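Local coordinates for esterase (Rhizomucor miehei, PDB 4WY5), which probably hydrolyses carboxylic esters, as a carboxylesterase with the alpha/beta hydrolase fold, at residues V82-H87 with A136-V141; S167-I172 with A238-A243; Y173-G178 with E249-A254; V187-A192 with N309-H314. All coordinates share one frame; numbering follows the deposited sequence.

Contact 1 (V82-H87 with A136-V141); sequences VLIFLH and AAILWV
The strand carrying V82 and I84 and the helix carrying I138 and V141 run almost antiparallel, at 161° between their N-to-C directions, and their axes come no closer than 10.7 Å. At that spacing only side chains bridge the gap, and every touch between them is aliphatic. V82 and I84, two residues apart on the strand, present their CB atoms to the helix, which answers with V141, whose CB points toward the strand, and with I138, set to the flank but reaching in with its outer atoms. V141 serves both strand residues through its fork: CG1 lies 4.4 Å from V82 CG2, while CG2 faces I84 CD1 at 4.5 Å. The bend of I84 at chi2 (-65°) is what swings CD1 over to V141, leaving CG1 to lie 4.4 Å from I138 CG1.

Helix 129-143 is the crossover helix of a beta-alpha-beta unit that joins strand 113-117 to strand 155-160 in the central sheet of the alpha/beta hydrolase fold. The two strands it links lie on either side of strand 80-86, so the helix, on its way between them, packs over the strand it meets here. That path explains the company: V82 and V141 both also pack on V115, V82 on L155 and I84 on V157, while I138 extends to I183. All four residues of the contact are buried. On the helix, the turn presenting V141 is closed by the backbone bond from V141 N to A137 O, 3.0 Å long.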
# COMPACT_ATOMS: atom_id res chain seq x y z
N VAL A 82 19.32 -2.99 -11.45
CA VAL A 82 18.91 -2.04 -12.49
C VAL A 82 17.37 -1.91 -12.60
O VAL A 82 16.63 -2.90 -12.42
CB VAL A 82 19.53 -2.44 -13.88
CG1 VAL A 82 19.08 -3.84 -14.33
CG2 VAL A 82 19.23 -1.39 -14.94
N LEU A 83 16.91 -0.68 -12.81
CA LEU A 83 15.48 -0.36 -12.96
C LEU A 83 15.17 0.29 -14.31
O LEU A 83 15.70 1.37 -14.61
CB LEU A 83 15.03 0.58 -11.83
CG LEU A 83 13.60 1.15 -11.88
CD1 LEU A 83 12.56 0.02 -11.80
CD2 LEU A 83 13.38 2.17 -10.76
N ILE A 84 14.32 -0.34 -15.12
CA ILE A 84 13.89 0.24 -16.40
C ILE A 84 12.69 1.15 -16.15
O ILE A 84 11.63 0.66 -15.75
CB ILE A 84 13.46 -0.87 -17.40
CG1 ILE A 84 14.55 -1.94 -17.52
CG2 ILE A 84 13.14 -0.26 -18.76
CD1 ILE A 84 15.85 -1.42 -18.11
N PHE A 85 12.83 2.47 -16.38
CA PHE A 85 11.71 3.38 -16.08
C PHE A 85 11.05 3.99 -17.33
O PHE A 85 11.70 4.62 -18.17
CB PHE A 85 12.18 4.51 -15.15
CG PHE A 85 11.04 5.30 -14.56
CD1 PHE A 85 10.45 4.90 -13.37
CD2 PHE A 85 10.53 6.41 -15.22
CE1 PHE A 85 9.40 5.61 -12.85
CE2 PHE A 85 9.47 7.12 -14.69
CZ PHE A 85 8.91 6.71 -13.50
N LEU A 86 9.73 3.83 -17.39
CA LEU A 86 8.93 4.24 -18.55
C LEU A 86 7.93 5.32 -18.14
O LEU A 86 6.97 5.04 -17.41
CB LEU A 86 8.19 3.02 -19.09
CG LEU A 86 9.13 1.81 -19.21
CD1 LEU A 86 8.39 0.51 -19.56
CD2 LEU A 86 10.22 2.12 -20.25
N HIS A 87 8.14 6.54 -18.62
CA HIS A 87 7.34 7.69 -18.15
C HIS A 87 5.95 7.80 -18.78
O HIS A 87 5.73 7.37 -19.91
CB HIS A 87 8.10 9.00 -18.42
CG HIS A 87 8.14 9.39 -19.87
ND1 HIS A 87 7.12 10.08 -20.49
CD2 HIS A 87 9.09 9.19 -20.82
CE1 HIS A 87 7.43 10.28 -21.76
NE2 HIS A 87 8.63 9.76 -21.98
N ALA A 136 13.96 -3.54 -27.18
CA ALA A 136 15.32 -3.40 -27.69
C ALA A 136 16.27 -2.77 -26.67
O ALA A 136 17.44 -3.13 -26.60
CB ALA A 136 15.32 -2.59 -28.97
N ALA A 137 15.75 -1.87 -25.84
CA ALA A 137 16.61 -1.28 -24.81
C ALA A 137 16.95 -2.29 -23.74
O ALA A 137 18.08 -2.33 -23.24
CB ALA A 137 15.94 -0.05 -24.20
N ILE A 138 15.99 -3.14 -23.39
CA ILE A 138 16.24 -4.20 -22.42
C ILE A 138 17.36 -5.14 -22.91
O ILE A 138 18.23 -5.54 -22.13
CB ILE A 138 14.96 -5.01 -22.11
CG1 ILE A 138 13.97 -4.16 -21.32
CG2 ILE A 138 15.29 -6.28 -21.34
CD1 ILE A 138 12.62 -4.84 -21.00
N LEU A 139 17.34 -5.46 -24.20
CA LEU A 139 18.38 -6.30 -24.79
C LEU A 139 19.74 -5.65 -24.71
O LEU A 139 20.74 -6.32 -24.50
CB LEU A 139 18.06 -6.64 -26.26
CG LEU A 139 17.00 -7.74 -26.41
CD1 LEU A 139 16.60 -7.98 -27.87
CD2 LEU A 139 17.47 -9.04 -25.75
N TRP A 140 19.77 -4.33 -24.86
CA TRP A 140 21.02 -3.61 -24.83
C TRP A 140 21.65 -3.58 -23.44
O TRP A 140 22.87 -3.76 -23.29
CB TRP A 140 20.80 -2.19 -25.33
CG TRP A 140 22.06 -1.40 -25.37
CD1 TRP A 140 22.94 -1.34 -26.41
CD2 TRP A 140 22.60 -0.58 -24.32
NE1 TRP A 140 23.99 -0.52 -26.08
CE2 TRP A 140 23.81 -0.05 -24.80
CE3 TRP A 140 22.18 -0.24 -23.04
CZ2 TRP A 140 24.61 0.81 -24.03
CZ3 TRP A 140 22.97 0.61 -22.27
CH2 TRP A 140 24.17 1.13 -22.78
N VAL A 141 20.82 -3.38 -22.43
CA VAL A 141 21.26 -3.36 -21.05
C VAL A 141 21.87 -4.69 -20.63
O VAL A 141 22.87 -4.72 -19.90
CB VAL A 141 20.09 -3.02 -20.10
CG1 VAL A 141 20.40 -3.46 -18.69
CG2 VAL A 141 19.80 -1.53 -20.16

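Contact 2 (S167-I172 with A238-A243); sequences SAAVSI and ATLELA
Helix 162-176, which leads away from the likely nucleophile elbow of this alpha/beta hydrolase, receives a single leucine, L240, from the loop between helices 230-233 and 245-248. L240 begins a short 3-10 turn, whose backbone bond from A243 N to L240 O is 3.0 Å long. Its side chain reaches the helix with both branches. CD2 lies 4.1 Å from A168 CB; CD1 sits 4.2 Å from I172 CD1 and also comes up to A169, at its N and CB.

The two alanines are short enough to let L240 come close to the helix backbone, and I172, one turn further on, lies alongside it: the two longer chains slide past one another in opposite directions. I172 is extended at chi2 (174°), which carries CD1 out to that meeting. Y271 of helix 265-277 packs on A168, I172 and L240 alike, so the cluster is shared by three parts of the chain.

Away from the loop, S167 O takes two donors from S171 on opposite faces of its carbonyl plane: the backbone N at 3.3 Å, and OG at 2.8 Å with a C=O...O angle of 155°.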
# COMPACT_ATOMS: atom_id res chain seq x y z
N SER A 167 4.86 -0.89 -19.39
CA SER A 167 5.51 -1.90 -18.55
C SER A 167 4.80 -3.25 -18.66
O SER A 167 5.43 -4.30 -18.76
CB SER A 167 5.54 -1.47 -17.08
OG SER A 167 6.30 -0.30 -16.89
N ALA A 168 3.47 -3.21 -18.64
CA ALA A 168 2.69 -4.43 -18.67
C ALA A 168 2.75 -5.15 -20.04
O ALA A 168 2.87 -6.38 -20.09
CB ALA A 168 1.26 -4.13 -18.28
N ALA A 169 2.64 -4.39 -21.13
CA ALA A 169 2.71 -4.98 -22.47
C ALA A 169 4.11 -5.53 -22.85
O ALA A 169 4.23 -6.62 -23.44
CB ALA A 169 2.25 -3.97 -23.52
N VAL A 170 5.17 -4.81 -22.52
CA VAL A 170 6.50 -5.31 -22.86
C VAL A 170 6.82 -6.54 -22.01
O VAL A 170 7.70 -7.32 -22.37
CB VAL A 170 7.64 -4.24 -22.71
CG1 VAL A 170 8.09 -4.10 -21.27
CG2 VAL A 170 8.85 -4.59 -23.60
N SER A 171 6.13 -6.73 -20.88
CA SER A 171 6.33 -7.98 -20.14
C SER A 171 5.75 -9.17 -20.92
O SER A 171 6.32 -10.28 -20.90
CB SER A 171 5.72 -7.92 -18.73
OG SER A 171 6.29 -6.89 -17.94
N ILE A 172 4.65 -8.95 -21.62
CA ILE A 172 4.03 -10.02 -22.41
C ILE A 172 4.81 -10.24 -23.70
O ILE A 172 5.12 -11.38 -24.07
CB ILE A 172 2.56 -9.69 -22.75
CG1 ILE A 172 1.72 -9.58 -21.45
CG2 ILE A 172 1.97 -10.75 -23.70
CD1 ILE A 172 0.27 -9.11 -21.68
N ALA A 238 -2.15 -3.75 -27.21
CA ALA A 238 -2.69 -2.39 -27.29
C ALA A 238 -3.65 -2.14 -26.13
O ALA A 238 -3.55 -1.13 -25.42
CB ALA A 238 -3.40 -2.16 -28.61
N THR A 239 -4.59 -3.07 -25.96
CA THR A 239 -5.58 -2.94 -24.90
C THR A 239 -5.53 -4.20 -24.02
O THR A 239 -6.19 -5.21 -24.32
CB THR A 239 -7.01 -2.71 -25.47
OG1 THR A 239 -7.34 -3.75 -26.41
CG2 THR A 239 -7.11 -1.34 -26.16
N LEU A 240 -4.74 -4.10 -22.95
CA LEU A 240 -4.45 -5.16 -21.99
C LEU A 240 -5.69 -5.95 -21.50
O LEU A 240 -5.60 -7.12 -21.15
CB LEU A 240 -3.74 -4.55 -20.77
CG LEU A 240 -2.21 -4.37 -20.62
CD1 LEU A 240 -1.42 -5.28 -21.53
CD2 LEU A 240 -1.77 -2.91 -20.77
N GLU A 241 -6.84 -5.29 -21.45
CA GLU A 241 -8.06 -5.94 -20.98
C GLU A 241 -8.42 -7.21 -21.78
O GLU A 241 -9.09 -8.10 -21.26
CB GLU A 241 -9.20 -4.93 -21.05
CG GLU A 241 -10.54 -5.38 -20.58
CD GLU A 241 -11.61 -4.45 -21.08
OE1 GLU A 241 -11.41 -3.90 -22.19
OE2 GLU A 241 -12.61 -4.25 -20.37
N LEU A 242 -7.93 -7.29 -23.02
CA LEU A 242 -8.22 -8.43 -23.89
C LEU A 242 -7.40 -9.69 -23.60
O LEU A 242 -7.67 -10.76 -24.16
CB LEU A 242 -8.02 -8.04 -25.36
CG LEU A 242 -8.96 -6.97 -25.92
CD1 LEU A 242 -8.67 -6.65 -27.41
CD2 LEU A 242 -10.41 -7.39 -25.71
N ALA A 243 -6.41 -9.57 -22.73
CA ALA A 243 -5.48 -10.67 -22.48
C ALA A 243 -6.20 -11.92 -21.96
O ALA A 243 -7.08 -11.83 -21.11
CB ALA A 243 -4.39 -10.24 -21.51

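Contact 3 (Y173-G178 with E249-A254); sequences YAKEKG and EGLPPA
K175 does most of the work here, laying its long side chain against L251 and delivering its ammonium group to the backbone of E249. The lysine leaves the helix with CG anti to the backbone N (chi1 -178°), stays extended through chi2, then bends at chi3 (77°), and this turn brings NZ to E249 O. The bond is 3.2 Å long, lies in the carbonyl plane and makes a C=O...N angle of 150°. NZ also bonds to D247 O, so one ammonium group holds two carbonyls where helix 245-248 ends; a positive charge there would probably be favoured by the helix dipole. The carboxylate of E249 plays no such part: its OE1 is 6.6 Å from K175 NZ.

Lower down, the methylenes do the packing. K175 CD meets L251 CD1 at 3.9 Å, the two side chains crossing at about a right angle, and the leucine, buried itself, continues onto Q186 and V280. The helix closes three residues beyond K175 in a Schellman motif at G178, which has positive phi.

The contact thus ties the last turn of helix 162-176 to the linker between helix 245-248 and strand 254-259. Y173 packs against helix 129-143, while P252 O and P253 O are bound by Q186 and T185 of strand 185-189, beside which strand 254-259 then runs.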
# COMPACT_ATOMS: atom_id res chain seq x y z
N TYR A 173 5.16 -9.14 -24.37
CA TYR A 173 5.96 -9.17 -25.59
C TYR A 173 7.28 -9.94 -25.41
O TYR A 173 7.60 -10.82 -26.21
CB TYR A 173 6.25 -7.74 -26.05
CG TYR A 173 6.98 -7.59 -27.36
CD1 TYR A 173 8.36 -7.52 -27.39
CD2 TYR A 173 6.28 -7.49 -28.56
CE1 TYR A 173 9.04 -7.37 -28.59
CE2 TYR A 173 6.95 -7.34 -29.76
CZ TYR A 173 8.33 -7.27 -29.76
OH TYR A 173 9.02 -7.12 -30.94
N ALA A 174 8.00 -9.66 -24.32
CA ALA A 174 9.30 -10.31 -24.08
C ALA A 174 9.14 -11.81 -23.90
O ALA A 174 10.01 -12.60 -24.30
CB ALA A 174 9.98 -9.70 -22.86
N LYS A 175 8.04 -12.22 -23.28
CA LYS A 175 7.74 -13.63 -23.10
C LYS A 175 7.46 -14.35 -24.43
O LYS A 175 7.85 -15.51 -24.60
CB LYS A 175 6.54 -13.80 -22.16
CG LYS A 175 6.19 -15.26 -21.86
CD LYS A 175 4.88 -15.36 -21.10
CE LYS A 175 3.69 -15.15 -22.03
NZ LYS A 175 2.41 -15.61 -21.43
N GLU A 176 6.79 -13.66 -25.35
CA GLU A 176 6.43 -14.24 -26.64
C GLU A 176 7.65 -14.37 -27.57
O GLU A 176 7.60 -15.08 -28.58
CB GLU A 176 5.33 -13.40 -27.33
CG GLU A 176 4.02 -13.34 -26.55
CD GLU A 176 2.89 -12.62 -27.29
OE1 GLU A 176 3.17 -11.77 -28.16
OE2 GLU A 176 1.72 -12.90 -26.97
N LYS A 177 8.73 -13.68 -27.20
CA LYS A 177 10.00 -13.69 -27.94
C LYS A 177 11.00 -14.70 -27.40
O LYS A 177 12.10 -14.84 -27.93
CB LYS A 177 10.64 -12.30 -27.91
CG LYS A 177 9.99 -11.28 -28.82
CD LYS A 177 10.54 -11.40 -30.24
CE LYS A 177 10.01 -10.30 -31.14
NZ LYS A 177 10.59 -10.38 -32.52
N GLY A 178 10.64 -15.40 -26.33
CA GLY A 178 11.53 -16.37 -25.72
C GLY A 178 12.44 -15.79 -24.64
O GLY A 178 13.43 -16.41 -24.28
N GLU A 249 -0.17 -16.20 -18.13
CA GLU A 249 0.52 -17.25 -17.38
C GLU A 249 2.05 -17.11 -17.46
O GLU A 249 2.59 -16.83 -18.52
CB GLU A 249 0.07 -18.63 -17.89
CG GLU A 249 -0.33 -19.64 -16.80
CD GLU A 249 0.85 -20.48 -16.32
OE1 GLU A 249 1.86 -20.57 -17.05
OE2 GLU A 249 0.76 -21.06 -15.21
N GLY A 250 2.73 -17.26 -16.32
CA GLY A 250 4.18 -17.18 -16.29
C GLY A 250 4.77 -15.77 -16.29
O GLY A 250 5.99 -15.60 -16.42
N LEU A 251 3.92 -14.76 -16.12
CA LEU A 251 4.41 -13.38 -16.10
C LEU A 251 5.09 -13.11 -14.76
O LEU A 251 4.87 -13.83 -13.79
CB LEU A 251 3.25 -12.39 -16.34
CG LEU A 251 3.15 -11.62 -17.68
CD1 LEU A 251 3.73 -12.38 -18.87
CD2 LEU A 251 1.70 -11.22 -17.97
N PRO A 252 5.94 -12.07 -14.71
CA PRO A 252 6.69 -11.75 -13.49
C PRO A 252 5.81 -11.10 -12.42
O PRO A 252 4.85 -10.41 -12.78
CB PRO A 252 7.76 -10.76 -13.98
CG PRO A 252 7.18 -10.16 -15.22
CD PRO A 252 6.36 -11.24 -15.86
N PRO A 253 6.15 -11.30 -11.13
CA PRO A 253 5.38 -10.79 -9.98
C PRO A 253 5.06 -9.30 -10.11
O PRO A 253 5.92 -8.53 -10.53
CB PRO A 253 6.31 -11.03 -8.79
CG PRO A 253 7.19 -12.16 -9.21
CD PRO A 253 7.37 -12.00 -10.70
N ALA A 254 3.85 -8.90 -9.74
CA ALA A 254 3.36 -7.56 -10.04
C ALA A 254 3.07 -6.76 -8.79
O ALA A 254 2.68 -7.33 -7.77
CB ALA A 254 2.10 -7.63 -10.90

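Contact 4 (V187-A192 with N309-H314); sequences VLIYPA and NTIVAH
This is strand-on-helix packing in the core of the alpha/beta hydrolase fold: V187 and I189 of a central strand meet I311 and H314 of helix 302-319. The two elements are nearly antiparallel, 167° between their directions, with axes 11.1 Å apart at closest. I311 CD1 is the meeting point. It lies 3.9 Å from I189 CD1, the two isoleucines crossing at about a right angle, and 4.2 Å from V187 CG1, so that one methyl spans two strand residues.

The fork of V187 divides its duties. CG1, anti to the backbone N (chi1 177°), goes to I311, and CG2, beside that nitrogen, goes to the imidazole of H314, reaching CD2 obliquely at 4.1 Å. The valine and the histidine approach from opposite directions. H314 is held at its far end too, because NE2 is hydrogen-bonded to T185 OG1 near the start of the same strand, so the helix is tied to the strand by one polar bond beside the apolar contacts.

Just past I189 the chain turns at Y190; I189 CG2 sits 3.5 Å above the plane of the Y190 ring, displaced toward the rim. Y190 touches S161 and D262 and meets the ring of H292, the three residues of a probable catalytic triad.

Around the contact, I311 also packs on F257 and H314 on L255, both of strand 254-259, while I311 and V312 touch L106 of helix 100-110. The helix also lies at the interface with the second subunit: T310 packs on T310 of that subunit, and N309 ND2 bonds to its D317 OD1. Helix 162-176 lies on the opposite face of the sheet, where S167 packs on L188.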
# COMPACT_ATOMS: atom_id res chain seq x y z
N VAL A 187 6.17 -3.03 -12.05
CA VAL A 187 5.52 -2.06 -11.16
C VAL A 187 4.59 -1.15 -11.98
O VAL A 187 5.05 -0.42 -12.87
CB VAL A 187 6.55 -1.20 -10.36
CG1 VAL A 187 5.85 -0.17 -9.49
CG2 VAL A 187 7.48 -2.09 -9.51
N LEU A 188 3.29 -1.22 -11.70
CA LEU A 188 2.29 -0.60 -12.57
C LEU A 188 1.49 0.47 -11.82
O LEU A 188 0.63 0.14 -11.00
CB LEU A 188 1.33 -1.68 -13.12
CG LEU A 188 1.92 -3.03 -13.60
CD1 LEU A 188 0.85 -4.05 -14.04
CD2 LEU A 188 2.97 -2.86 -14.72
N ILE A 189 1.77 1.75 -12.10
CA ILE A 189 1.15 2.87 -11.37
C ILE A 189 -0.00 3.49 -12.19
O ILE A 189 0.24 4.13 -13.22
CB ILE A 189 2.20 3.96 -11.00
CG1 ILE A 189 3.41 3.34 -10.28
CG2 ILE A 189 1.62 5.04 -10.10
CD1 ILE A 189 4.66 4.20 -10.34
N TYR A 190 -1.24 3.27 -11.74
CA TYR A 190 -2.48 3.62 -12.47
C TYR A 190 -2.42 3.43 -14.02
O TYR A 190 -2.48 4.41 -14.77
CB TYR A 190 -2.95 5.07 -12.13
CG TYR A 190 -1.88 6.15 -11.92
CD1 TYR A 190 -1.16 6.70 -12.99
CD2 TYR A 190 -1.64 6.67 -10.64
CE1 TYR A 190 -0.20 7.70 -12.78
CE2 TYR A 190 -0.67 7.68 -10.43
CZ TYR A 190 0.04 8.19 -11.50
OH TYR A 190 1.01 9.18 -11.31
N PRO A 191 -2.35 2.17 -14.50
CA PRO A 191 -2.35 1.88 -15.95
C PRO A 191 -3.71 2.07 -16.63
O PRO A 191 -4.73 2.14 -15.96
CB PRO A 191 -1.97 0.40 -16.02
CG PRO A 191 -2.53 -0.17 -14.74
CD PRO A 191 -2.31 0.93 -13.70
N ALA A 192 -3.69 2.14 -17.96
CA ALA A 192 -4.89 2.12 -18.81
C ALA A 192 -4.97 0.77 -19.49
O ALA A 192 -3.95 0.29 -20.00
CB ALA A 192 -4.83 3.24 -19.84
N ASN A 309 7.95 5.21 -0.88
CA ASN A 309 8.52 4.27 0.09
C ASN A 309 8.08 2.81 -0.13
O ASN A 309 8.86 1.88 0.07
CB ASN A 309 8.15 4.67 1.52
CG ASN A 309 8.85 5.94 1.97
OD1 ASN A 309 9.75 6.43 1.30
ND2 ASN A 309 8.45 6.46 3.14
N THR A 310 6.83 2.62 -0.54
CA THR A 310 6.26 1.28 -0.69
C THR A 310 6.83 0.56 -1.93
O THR A 310 7.11 -0.64 -1.88
CB THR A 310 4.71 1.37 -0.77
OG1 THR A 310 4.20 1.95 0.45
CG2 THR A 310 4.08 -0.00 -0.96
N ILE A 311 6.99 1.29 -3.03
CA ILE A 311 7.71 0.79 -4.20
C ILE A 311 9.16 0.42 -3.85
O ILE A 311 9.64 -0.66 -4.20
CB ILE A 311 7.73 1.83 -5.35
CG1 ILE A 311 6.33 2.08 -5.92
CG2 ILE A 311 8.66 1.38 -6.49
CD1 ILE A 311 6.31 3.18 -6.99
N VAL A 312 9.85 1.30 -3.12
CA VAL A 312 11.24 1.05 -2.77
C VAL A 312 11.39 -0.25 -1.98
O VAL A 312 12.30 -1.04 -2.24
CB VAL A 312 11.85 2.24 -1.97
CG1 VAL A 312 13.16 1.85 -1.29
CG2 VAL A 312 12.06 3.44 -2.90
N ALA A 313 10.47 -0.50 -1.04
CA ALA A 313 10.56 -1.70 -0.22
C ALA A 313 10.27 -2.98 -1.03
O ALA A 313 10.86 -4.03 -0.76
CB ALA A 313 9.62 -1.60 0.98
N HIS A 314 9.39 -2.88 -2.02
CA HIS A 314 9.06 -4.00 -2.91
C HIS A 314 10.22 -4.35 -3.83
O HIS A 314 10.52 -5.53 -4.06
CB HIS A 314 7.81 -3.68 -3.76
CG HIS A 314 7.62 -4.62 -4.91
ND1 HIS A 314 7.00 -5.84 -4.79
CD2 HIS A 314 7.99 -4.51 -6.21
CE1 HIS A 314 6.99 -6.45 -5.97
NE2 HIS A 314 7.58 -5.66 -6.85

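In the fold
Contacts 1 and 4 both pack helices on the central sheet, from opposite faces, with centres 17 Å apart. Contacts 2 and 3 follow one another along helix 162-176, centres 10 Å apart, and touch where I172 CG1 meets L251 CD2 at 3.9 Å. The first half of that helix, at S167, touches the other two: S167 OG lies 3.5 Å from L86 CD1 of contact 1, and S167 CB 3.8 Å from L188 CD2 of contact 4. L240 CD2 also reaches A192 O at 3.9 Å. The helix follows the likely nucleophile S161; in contact 4 the I189 side chain lies near the probable triad S161, H292 and D262 without touching it, while Y190 beside it does.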